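Local coordinates for biogenic amine-binding protein (Rhodnius prolixus, PDB 4GE1), which binds biogenic amines such as serotonin and norepinephrine as a salivary lipocalin of a blood-feeding insect, and here holds tryptamine, at residues D9-T21 with K78-T90. Numbering follows the deposited sequence.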
# COMPACT_ATOMS: atom_id res chain seq x y z
N ASP A 9 -11.74 7.06 -9.71
CA ASP A 9 -12.94 6.44 -9.17
C ASP A 9 -12.55 5.25 -8.29
O ASP A 9 -11.57 4.57 -8.59
CB ASP A 9 -13.87 5.97 -10.29
CG ASP A 9 -14.30 7.10 -11.21
OD1 ASP A 9 -14.12 8.28 -10.83
OD2 ASP A 9 -14.83 6.81 -12.30
N THR A 10 -13.32 5.03 -7.23
CA THR A 10 -12.97 4.07 -6.18
C THR A 10 -14.12 3.10 -5.90
O THR A 10 -15.24 3.31 -6.36
CB THR A 10 -12.65 4.79 -4.87
OG1 THR A 10 -13.77 5.61 -4.51
CG2 THR A 10 -11.43 5.67 -5.02
N VAL A 11 -13.83 2.06 -5.11
CA VAL A 11 -14.81 1.03 -4.78
C VAL A 11 -15.98 1.60 -3.99
O VAL A 11 -15.78 2.31 -3.00
CB VAL A 11 -14.18 -0.09 -3.91
CG1 VAL A 11 -15.13 -1.26 -3.80
CG2 VAL A 11 -12.86 -0.54 -4.49
N LYS A 12 -17.19 1.28 -4.42
CA LYS A 12 -18.39 1.69 -3.70
C LYS A 12 -18.70 0.69 -2.59
O LYS A 12 -18.43 -0.50 -2.72
CB LYS A 12 -19.59 1.78 -4.64
CG LYS A 12 -20.16 3.18 -4.78
CD LYS A 12 -21.63 3.14 -5.18
CE LYS A 12 -21.84 2.41 -6.50
NZ LYS A 12 -23.26 2.45 -6.93
N ASP A 13 -19.26 1.18 -1.49
CA ASP A 13 -19.60 0.33 -0.35
C ASP A 13 -18.37 -0.45 0.14
O ASP A 13 -18.33 -1.68 0.11
CB ASP A 13 -20.74 -0.63 -0.72
CG ASP A 13 -21.90 0.09 -1.38
OD1 ASP A 13 -22.77 0.63 -0.66
OD2 ASP A 13 -21.95 0.11 -2.63
N PHE A 14 -17.37 0.30 0.61
CA PHE A 14 -16.12 -0.27 1.09
C PHE A 14 -16.32 -0.91 2.46
O PHE A 14 -16.69 -0.23 3.43
CB PHE A 14 -15.07 0.84 1.17
CG PHE A 14 -13.64 0.34 1.19
CD1 PHE A 14 -13.14 -0.44 0.17
CD2 PHE A 14 -12.79 0.70 2.23
CE1 PHE A 14 -11.82 -0.88 0.18
CE2 PHE A 14 -11.47 0.27 2.25
CZ PHE A 14 -10.98 -0.52 1.22
N ASN A 15 -16.09 -2.22 2.54
CA ASN A 15 -16.20 -2.93 3.81
C ASN A 15 -14.87 -2.90 4.58
O ASN A 15 -13.99 -3.73 4.36
CB ASN A 15 -16.65 -4.38 3.59
CG ASN A 15 -17.05 -5.07 4.89
OD1 ASN A 15 -16.39 -4.92 5.92
ND2 ASN A 15 -18.13 -5.84 4.84
N LYS A 16 -14.74 -1.92 5.46
CA LYS A 16 -13.50 -1.71 6.19
C LYS A 16 -13.12 -2.92 7.03
O LYS A 16 -11.96 -3.34 7.03
CB LYS A 16 -13.62 -0.47 7.07
CG LYS A 16 -13.98 0.80 6.31
CD LYS A 16 -13.86 2.03 7.20
CE LYS A 16 -14.59 3.21 6.60
NZ LYS A 16 -16.03 2.92 6.40
N ASP A 17 -14.10 -3.48 7.73
CA ASP A 17 -13.86 -4.63 8.59
C ASP A 17 -13.19 -5.78 7.84
O ASP A 17 -12.26 -6.40 8.36
CB ASP A 17 -15.17 -5.11 9.22
CG ASP A 17 -15.77 -4.10 10.17
OD1 ASP A 17 -15.00 -3.45 10.91
OD2 ASP A 17 -17.01 -3.96 10.20
N ASN A 18 -13.66 -6.05 6.62
CA ASN A 18 -13.14 -7.15 5.81
C ASN A 18 -11.85 -6.80 5.08
O ASN A 18 -11.17 -7.68 4.56
CB ASN A 18 -14.17 -7.60 4.78
CG ASN A 18 -15.37 -8.29 5.40
OD1 ASN A 18 -15.29 -8.82 6.51
ND2 ASN A 18 -16.49 -8.29 4.69
N PHE A 19 -11.52 -5.52 5.01
CA PHE A 19 -10.33 -5.12 4.27
C PHE A 19 -9.12 -4.93 5.19
O PHE A 19 -8.05 -5.49 4.94
CB PHE A 19 -10.58 -3.85 3.45
CG PHE A 19 -9.47 -3.52 2.49
CD1 PHE A 19 -8.44 -2.67 2.87
CD2 PHE A 19 -9.44 -4.07 1.21
CE1 PHE A 19 -7.41 -2.36 1.98
CE2 PHE A 19 -8.41 -3.77 0.33
CZ PHE A 19 -7.40 -2.92 0.72
N PHE A 20 -9.30 -4.14 6.24
CA PHE A 20 -8.20 -3.83 7.14
C PHE A 20 -7.98 -4.93 8.19
O PHE A 20 -8.12 -4.71 9.40
CB PHE A 20 -8.42 -2.48 7.81
CG PHE A 20 -8.44 -1.33 6.84
CD1 PHE A 20 -9.62 -0.68 6.54
CD2 PHE A 20 -7.26 -0.92 6.22
CE1 PHE A 20 -9.64 0.39 5.65
CE2 PHE A 20 -7.27 0.14 5.33
CZ PHE A 20 -8.46 0.80 5.05
N THR A 21 -7.63 -6.12 7.71
CA THR A 21 -7.24 -7.21 8.58
C THR A 21 -6.25 -8.09 7.84
O THR A 21 -6.30 -8.19 6.61
CB THR A 21 -8.44 -8.05 9.04
OG1 THR A 21 -7.99 -9.12 9.86
CG2 THR A 21 -9.17 -8.63 7.84
N LYS A 78 -8.17 7.35 10.56
CA LYS A 78 -9.35 7.10 11.36
C LYS A 78 -10.52 6.91 10.41
O LYS A 78 -10.48 7.37 9.27
CB LYS A 78 -9.62 8.25 12.32
CG LYS A 78 -8.46 8.54 13.27
CD LYS A 78 -8.78 9.67 14.24
CE LYS A 78 -9.43 9.15 15.50
NZ LYS A 78 -9.55 10.23 16.52
N VAL A 79 -11.54 6.22 10.89
CA VAL A 79 -12.72 5.93 10.09
C VAL A 79 -13.35 7.20 9.53
O VAL A 79 -13.96 7.17 8.46
CB VAL A 79 -13.77 5.13 10.92
CG1 VAL A 79 -15.12 5.07 10.21
CG2 VAL A 79 -13.26 3.74 11.21
N SER A 80 -13.19 8.31 10.23
CA SER A 80 -13.81 9.57 9.81
C SER A 80 -12.97 10.27 8.75
O SER A 80 -13.29 11.38 8.33
CB SER A 80 -14.07 10.49 11.00
OG SER A 80 -12.86 10.80 11.67
N ASP A 81 -11.88 9.63 8.33
CA ASP A 81 -11.03 10.14 7.25
C ASP A 81 -11.42 9.53 5.90
O ASP A 81 -10.80 9.83 4.89
CB ASP A 81 -9.55 9.84 7.52
CG ASP A 81 -8.96 10.74 8.58
OD1 ASP A 81 -9.47 11.86 8.76
OD2 ASP A 81 -7.97 10.33 9.22
N PHE A 82 -12.43 8.67 5.91
CA PHE A 82 -12.91 8.02 4.70
C PHE A 82 -14.00 8.83 4.02
O PHE A 82 -14.74 9.57 4.66
CB PHE A 82 -13.43 6.62 5.01
CG PHE A 82 -12.35 5.62 5.21
CD1 PHE A 82 -11.55 5.66 6.35
CD2 PHE A 82 -12.11 4.65 4.26
CE1 PHE A 82 -10.53 4.74 6.53
CE2 PHE A 82 -11.10 3.72 4.43
CZ PHE A 82 -10.31 3.77 5.57
N ASP A 83 -14.10 8.65 2.70
CA ASP A 83 -15.04 9.40 1.90
C ASP A 83 -16.38 8.68 1.78
O ASP A 83 -16.63 7.95 0.82
CB ASP A 83 -14.44 9.67 0.51
CG ASP A 83 -15.34 10.53 -0.35
OD1 ASP A 83 -16.15 11.30 0.22
OD2 ASP A 83 -15.25 10.44 -1.59
N GLY A 84 -17.24 8.89 2.77
CA GLY A 84 -18.52 8.21 2.79
C GLY A 84 -18.34 6.71 2.79
O GLY A 84 -17.60 6.17 3.61
N ASN A 85 -19.00 6.04 1.86
CA ASN A 85 -18.94 4.58 1.77
C ASN A 85 -17.87 4.06 0.81
O ASN A 85 -17.74 2.85 0.61
CB ASN A 85 -20.31 4.03 1.38
CG ASN A 85 -20.82 2.99 2.36
OD1 ASN A 85 -20.22 2.77 3.41
ND2 ASN A 85 -21.93 2.35 2.01
N ASN A 86 -17.10 4.96 0.22
CA ASN A 86 -16.13 4.58 -0.80
C ASN A 86 -14.78 4.15 -0.24
O ASN A 86 -14.44 4.45 0.90
CB ASN A 86 -15.93 5.71 -1.81
CG ASN A 86 -17.23 6.25 -2.34
OD1 ASN A 86 -18.02 5.53 -2.95
ND2 ASN A 86 -17.47 7.54 -2.10
N GLY A 87 -14.02 3.45 -1.07
CA GLY A 87 -12.68 3.02 -0.69
C GLY A 87 -11.68 4.13 -0.92
O GLY A 87 -10.76 3.99 -1.73
N LYS A 88 -11.85 5.23 -0.20
CA LYS A 88 -11.02 6.41 -0.39
C LYS A 88 -10.80 7.13 0.93
O LYS A 88 -11.76 7.42 1.65
CB LYS A 88 -11.66 7.35 -1.40
CG LYS A 88 -10.94 8.67 -1.58
CD LYS A 88 -11.56 9.45 -2.73
CE LYS A 88 -10.82 10.76 -2.98
NZ LYS A 88 -9.40 10.55 -3.40
N TYR A 89 -9.55 7.44 1.23
CA TYR A 89 -9.23 8.08 2.50
C TYR A 89 -7.90 8.79 2.45
O TYR A 89 -7.10 8.60 1.53
CB TYR A 89 -9.27 7.06 3.66
CG TYR A 89 -8.24 5.95 3.59
CD1 TYR A 89 -7.12 5.94 4.42
CD2 TYR A 89 -8.39 4.88 2.70
CE1 TYR A 89 -6.17 4.92 4.36
CE2 TYR A 89 -7.45 3.85 2.64
CZ TYR A 89 -6.35 3.88 3.47
OH TYR A 89 -5.42 2.87 3.41
N THR A 90 -7.67 9.63 3.45
CA THR A 90 -6.38 10.26 3.64
C THR A 90 -5.71 9.69 4.88
O THR A 90 -6.36 9.40 5.89
CB THR A 90 -6.54 11.78 3.79
OG1 THR A 90 -7.47 12.27 2.81
CG2 THR A 90 -5.19 12.47 3.59
O HOH W 1 -15.76 4.46 3.48
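Gly87 CA sits over one face of the Phe14 ring, 3.7 Å from its centroid, a CH-pi contact that shows how a glycine lets backbone and ring pack at close range. Phe14 reaches it because CG stands anti to the backbone N (chi1 -160°). Two backbone bonds fix the pairing on either side of Asn86: Gly87 N gives to Val11 O at 2.8 Å, and Phe14 N to Asn85 O at 2.6 Å, almost straight at 177°.

Next to this, Phe82 is covered on both faces. The CE methylene of Lys16 lies over one, 3.8 Å from the ring centroid, a CH-pi contact, while Tyr89 CB covers the other. Phe20 meets Phe82 rim to rim, CE1 3.4 Å from Phe82 CZ, and turns its edge toward the face of Tyr89, with planes at 83°. Glu58 takes up the Tyr89 hydroxyl by a hydrogen bond.

The outer side is looser. Asn85 ND2 reaches Asp13 OD1 only weakly, at 3.3 Å, between exposed side chains. A water bonds to the carbonyls of Gly84 and Asn86 and, weakly, to Lys16 NZ.

Tyr89 also touches the bound tryptamine, so this aromatic cluster joins the pocket to the N-terminal segment and short helix that pack against one end of the antiparallel barrel, as in lipocalins.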